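PDB 4CPD: alcohol dehydrogenase from Thermus sp., which probably catalyses the NAD-dependent interconversion of alcohols and their carbonyl compounds, as a zinc-containing member of the medium-chain dehydrogenase/reductase family. Local coordinates for residues Ala3-Val12 and Tyr45-Val56. Residues are numbered along the deposited sequence; the frame is centred on the assembly and turned at random.
Sequences AVVFENKERV and YHGKIPVLPGSV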
loop_
_atom_site.group_PDB
_atom_site.type_symbol
_atom_site.label_atom_id
_atom_site.label_comp_id
_atom_site.label_asym_id
_atom_site.label_seq_id
_atom_site.Cartn_x
_atom_site.Cartn_y
_atom_site.Cartn_z
ATOM N N ALA A 3 12.596 -4.910 -39.299
ATOM C CA ALA A 3 11.991 -4.419 -38.067
ATOM C C ALA A 3 10.499 -4.180 -38.229
ATOM O O ALA A 3 10.054 -3.701 -39.259
ATOM C CB ALA A 3 12.670 -3.139 -37.630
ATOM N N VAL A 4 9.719 -4.499 -37.202
ATOM C CA VAL A 4 8.275 -4.200 -37.205
ATOM C C VAL A 4 8.090 -2.732 -36.855
ATOM O O VAL A 4 8.660 -2.276 -35.862
ATOM C CB VAL A 4 7.528 -5.003 -36.137
ATOM C CG1 VAL A 4 6.046 -4.709 -36.187
ATOM C CG2 VAL A 4 7.770 -6.490 -36.294
ATOM N N VAL A 5 7.304 -1.998 -37.648
ATOM C CA VAL A 5 7.045 -0.573 -37.370
ATOM C C VAL A 5 5.555 -0.267 -37.350
ATOM O O VAL A 5 4.768 -0.922 -38.032
ATOM C CB VAL A 5 7.725 0.377 -38.400
ATOM C CG1 VAL A 5 9.173 0.003 -38.630
ATOM C CG2 VAL A 5 6.995 0.355 -39.730
ATOM N N PHE A 6 5.193 0.756 -36.581
ATOM C CA PHE A 6 3.827 1.303 -36.545
ATOM C C PHE A 6 3.581 2.093 -37.852
ATOM O O PHE A 6 4.505 2.750 -38.380
ATOM C CB PHE A 6 3.739 2.210 -35.306
ATOM C CG PHE A 6 2.397 2.845 -35.060
ATOM C CD1 PHE A 6 1.383 2.134 -34.440
ATOM C CD2 PHE A 6 2.184 4.189 -35.362
ATOM C CE1 PHE A 6 0.149 2.726 -34.180
ATOM C CE2 PHE A 6 0.957 4.785 -35.098
ATOM C CZ PHE A 6 -0.064 4.051 -34.506
ATOM N N GLU A 7 2.364 2.002 -38.398
ATOM C CA GLU A 7 1.976 2.850 -39.543
ATOM C C GLU A 7 0.830 3.801 -39.194
ATOM O O GLU A 7 0.933 5.010 -39.413
ATOM C CB GLU A 7 1.628 1.992 -40.755
ATOM C CG GLU A 7 2.841 1.281 -41.336
ATOM C CD GLU A 7 2.670 0.850 -42.798
ATOM O OE1 GLU A 7 1.556 0.399 -43.187
ATOM O OE2 GLU A 7 3.662 0.962 -43.558
ATOM N N ASN A 8 -0.246 3.244 -38.641
ATOM C CA ASN A 8 -1.359 4.023 -38.078
ATOM C C ASN A 8 -2.177 3.131 -37.137
ATOM O O ASN A 8 -1.908 1.951 -37.024
ATOM C CB ASN A 8 -2.241 4.634 -39.188
ATOM C CG ASN A 8 -2.633 3.622 -40.248
ATOM O OD1 ASN A 8 -3.529 2.799 -40.037
ATOM N ND2 ASN A 8 -1.962 3.677 -41.401
ATOM N N LYS A 9 -3.158 3.708 -36.455
ATOM C CA LYS A 9 -4.054 2.956 -35.582
ATOM C C LYS A 9 -4.438 1.625 -36.253
ATOM O O LYS A 9 -4.995 1.604 -37.352
ATOM C CB LYS A 9 -5.291 3.810 -35.256
ATOM C CG LYS A 9 -6.133 3.335 -34.074
ATOM C CD LYS A 9 -7.033 4.442 -33.541
ATOM C CE LYS A 9 -8.157 3.905 -32.669
ATOM N NZ LYS A 9 -9.318 3.457 -33.477
ATOM N N GLU A 10 -4.085 0.521 -35.584
ATOM C CA GLU A 10 -4.432 -0.877 -35.985
ATOM C C GLU A 10 -3.757 -1.371 -37.273
ATOM O O GLU A 10 -4.170 -2.364 -37.854
ATOM C CB GLU A 10 -5.957 -1.083 -36.070
ATOM C CG GLU A 10 -6.776 0.114 -35.575
ATOM C CD GLU A 10 -7.932 -0.227 -34.656
ATOM O OE1 GLU A 10 -8.134 -1.408 -34.294
ATOM O OE2 GLU A 10 -8.640 0.723 -34.286
ATOM N N ARG A 11 -2.716 -0.674 -37.699
ATOM C CA ARG A 11 -1.897 -1.105 -38.814
ATOM C C ARG A 11 -0.416 -1.126 -38.381
ATOM O O ARG A 11 0.082 -0.239 -37.681
ATOM C CB ARG A 11 -2.090 -0.206 -40.051
ATOM C CG ARG A 11 -1.286 -0.659 -41.279
ATOM C CD ARG A 11 -1.961 -0.296 -42.594
ATOM N NE ARG A 11 -3.327 -0.836 -42.635
ATOM C CZ ARG A 11 -3.727 -1.931 -43.287
ATOM N NH1 ARG A 11 -2.881 -2.665 -44.018
ATOM N NH2 ARG A 11 -5.009 -2.292 -43.218
ATOM N N VAL A 12 0.285 -2.146 -38.851
ATOM C CA VAL A 12 1.654 -2.404 -38.491
ATOM C C VAL A 12 2.256 -3.226 -39.621
ATOM O O VAL A 12 1.557 -4.041 -40.234
ATOM C CB VAL A 12 1.670 -3.150 -37.158
ATOM C CG1 VAL A 12 2.426 -4.458 -37.236
ATOM C CG2 VAL A 12 2.210 -2.252 -36.072
ATOM N N TYR A 45 -1.189 -0.240 -30.443
ATOM C CA TYR A 45 -1.930 -0.643 -31.638
ATOM C C TYR A 45 -3.226 0.160 -31.767
ATOM O O TYR A 45 -3.561 0.649 -32.857
ATOM C CB TYR A 45 -2.252 -2.128 -31.539
ATOM C CG TYR A 45 -2.655 -2.866 -32.810
ATOM C CD1 TYR A 45 -1.768 -3.046 -33.865
ATOM C CD2 TYR A 45 -3.880 -3.487 -32.898
ATOM C CE1 TYR A 45 -2.118 -3.777 -34.984
ATOM C CE2 TYR A 45 -4.236 -4.225 -34.003
ATOM C CZ TYR A 45 -3.357 -4.360 -35.042
ATOM O OH TYR A 45 -3.765 -5.097 -36.129
ATOM N N HIS A 46 -3.935 0.306 -30.643
ATOM C CA HIS A 46 -5.214 1.043 -30.605
ATOM C C HIS A 46 -5.123 2.532 -30.261
ATOM O O HIS A 46 -6.070 3.117 -29.711
ATOM C CB HIS A 46 -6.155 0.418 -29.598
ATOM C CG HIS A 46 -6.523 -0.993 -29.906
ATOM N ND1 HIS A 46 -6.477 -1.983 -28.949
ATOM C CD2 HIS A 46 -6.963 -1.582 -31.046
ATOM C CE1 HIS A 46 -6.866 -3.124 -29.486
ATOM N NE2 HIS A 46 -7.165 -2.909 -30.757
ATOM N N GLY A 47 -3.978 3.125 -30.562
ATOM C CA GLY A 47 -3.760 4.564 -30.419
ATOM C C GLY A 47 -3.994 5.165 -29.046
ATOM O O GLY A 47 -4.107 6.391 -28.904
ATOM N N LYS A 48 -4.053 4.291 -28.038
ATOM C CA LYS A 48 -4.189 4.668 -26.619
ATOM C C LYS A 48 -2.880 5.313 -26.125
ATOM O O LYS A 48 -2.839 5.961 -25.083
ATOM C CB LYS A 48 -4.486 3.408 -25.767
ATOM C CG LYS A 48 -5.747 3.418 -24.903
ATOM C CD LYS A 48 -6.922 2.737 -25.618
ATOM C CE LYS A 48 -7.737 1.824 -24.710
ATOM N NZ LYS A 48 -6.992 0.575 -24.370
ATOM N N ILE A 49 -1.803 5.093 -26.871
ATOM C CA ILE A 49 -0.485 5.624 -26.544
ATOM C C ILE A 49 0.115 6.248 -27.823
ATOM O O ILE A 49 0.044 5.641 -28.916
ATOM C CB ILE A 49 0.459 4.496 -26.045
ATOM C CG1 ILE A 49 -0.127 3.758 -24.814
ATOM C CG2 ILE A 49 1.852 5.048 -25.768
ATOM C CD1 ILE A 49 0.015 4.466 -23.482
ATOM N N PRO A 50 0.700 7.460 -27.705
ATOM C CA PRO A 50 1.153 8.142 -28.903
ATOM C C PRO A 50 2.452 7.580 -29.476
ATOM O O PRO A 50 3.465 7.459 -28.762
ATOM C CB PRO A 50 1.389 9.585 -28.430
ATOM C CG PRO A 50 0.971 9.652 -27.008
ATOM C CD PRO A 50 0.966 8.262 -26.499
ATOM N N VAL A 51 2.408 7.258 -30.765
ATOM C CA VAL A 51 3.547 6.720 -31.480
ATOM C C VAL A 51 3.604 7.419 -32.836
ATOM O O VAL A 51 2.568 7.605 -33.484
ATOM C CB VAL A 51 3.381 5.210 -31.760
ATOM C CG1 VAL A 51 4.701 4.613 -32.206
ATOM C CG2 VAL A 51 2.871 4.473 -30.552
ATOM N N LEU A 52 4.817 7.759 -33.271
ATOM C CA LEU A 52 5.062 8.316 -34.611
ATOM C C LEU A 52 5.183 7.151 -35.606
ATOM O O LEU A 52 5.794 6.120 -35.316
ATOM C CB LEU A 52 6.362 9.132 -34.650
ATOM C CG LEU A 52 6.479 10.540 -34.062
ATOM C CD1 LEU A 52 5.332 10.836 -33.115
ATOM C CD2 LEU A 52 7.829 10.724 -33.343
ATOM N N PRO A 53 4.584 7.300 -36.782
ATOM C CA PRO A 53 4.758 6.333 -37.875
ATOM C C PRO A 53 6.226 6.069 -38.237
ATOM O O PRO A 53 7.052 6.980 -38.225
ATOM C CB PRO A 53 4.020 6.997 -39.044
ATOM C CG PRO A 53 2.938 7.780 -38.376
ATOM C CD PRO A 53 3.474 8.232 -37.044
ATOM N N GLY A 54 6.537 4.808 -38.525
ATOM C CA GLY A 54 7.916 4.390 -38.779
ATOM C C GLY A 54 8.725 4.070 -37.520
ATOM O O GLY A 54 9.918 3.787 -37.608
ATOM N N SER A 55 8.097 4.142 -36.343
ATOM C CA SER A 55 8.761 3.787 -35.104
ATOM C C SER A 55 8.795 2.265 -34.975
ATOM O O SER A 55 7.786 1.584 -35.219
ATOM C CB SER A 55 8.009 4.368 -33.910
ATOM O OG SER A 55 7.910 5.778 -33.944
ATOM N N VAL A 56 9.948 1.741 -34.580
ATOM C CA VAL A 56 10.093 0.323 -34.294
ATOM C C VAL A 56 9.452 -0.075 -32.937
ATOM O O VAL A 56 9.766 0.502 -31.890
ATOM C CB VAL A 56 11.585 -0.060 -34.269
ATOM C CG1 VAL A 56 11.765 -1.550 -33.954
ATOM C CG2 VAL A 56 12.244 0.288 -35.602
#
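Phe6 exchanges backbone hydrogen bonds with the turn Leu52-Ser55, its N giving to Ser55 O (3.0 Å) and its O taking one from Gly54 N (2.9 Å, nearly straight at 171°), while Val5 and Val56 form a single beta bridge. This illustrates how a hairpin edge can hold an irregular loop by a few main-chain bonds. The type II turn closes with Ser55 N bonding to Leu52 O. The Phe6 ring swings away from its own backbone N (chi1 -178°) to lie against Val51, whose CB stands over one face, 4.1 Å from the ring centroid; the backbone N of Asn8 lies over the opposite face, near the rim. At the hairpin's type II turn, Asn8-Arg11, Glu10 N bonds to Tyr45 O (2.8 Å), and Glu10 CA sits almost centrally above the Tyr45 ring, 3.7 Å from its centroid, as a CH-pi contact. Replacing Tyr45 with an alanine would probably open a gap beneath Glu10 CA and strip Val12 of the ring edge beside its CB. Glu10 OE2 forms a salt bridge with adjacent Lys9 NZ; Glu10 OE1 meets the His46 ring edge, 3.5 Å from His46 CD2, while His46 NE2 is hydrogen-bonded to Asp334. The contact thus ties hairpin strands 2-8 and 11-16 to the loop joining helix 39-45 to strand 60-68, with helix 326-334 alongside: Tyr330 meets the Tyr45 ring, and Ala326 touches Val4.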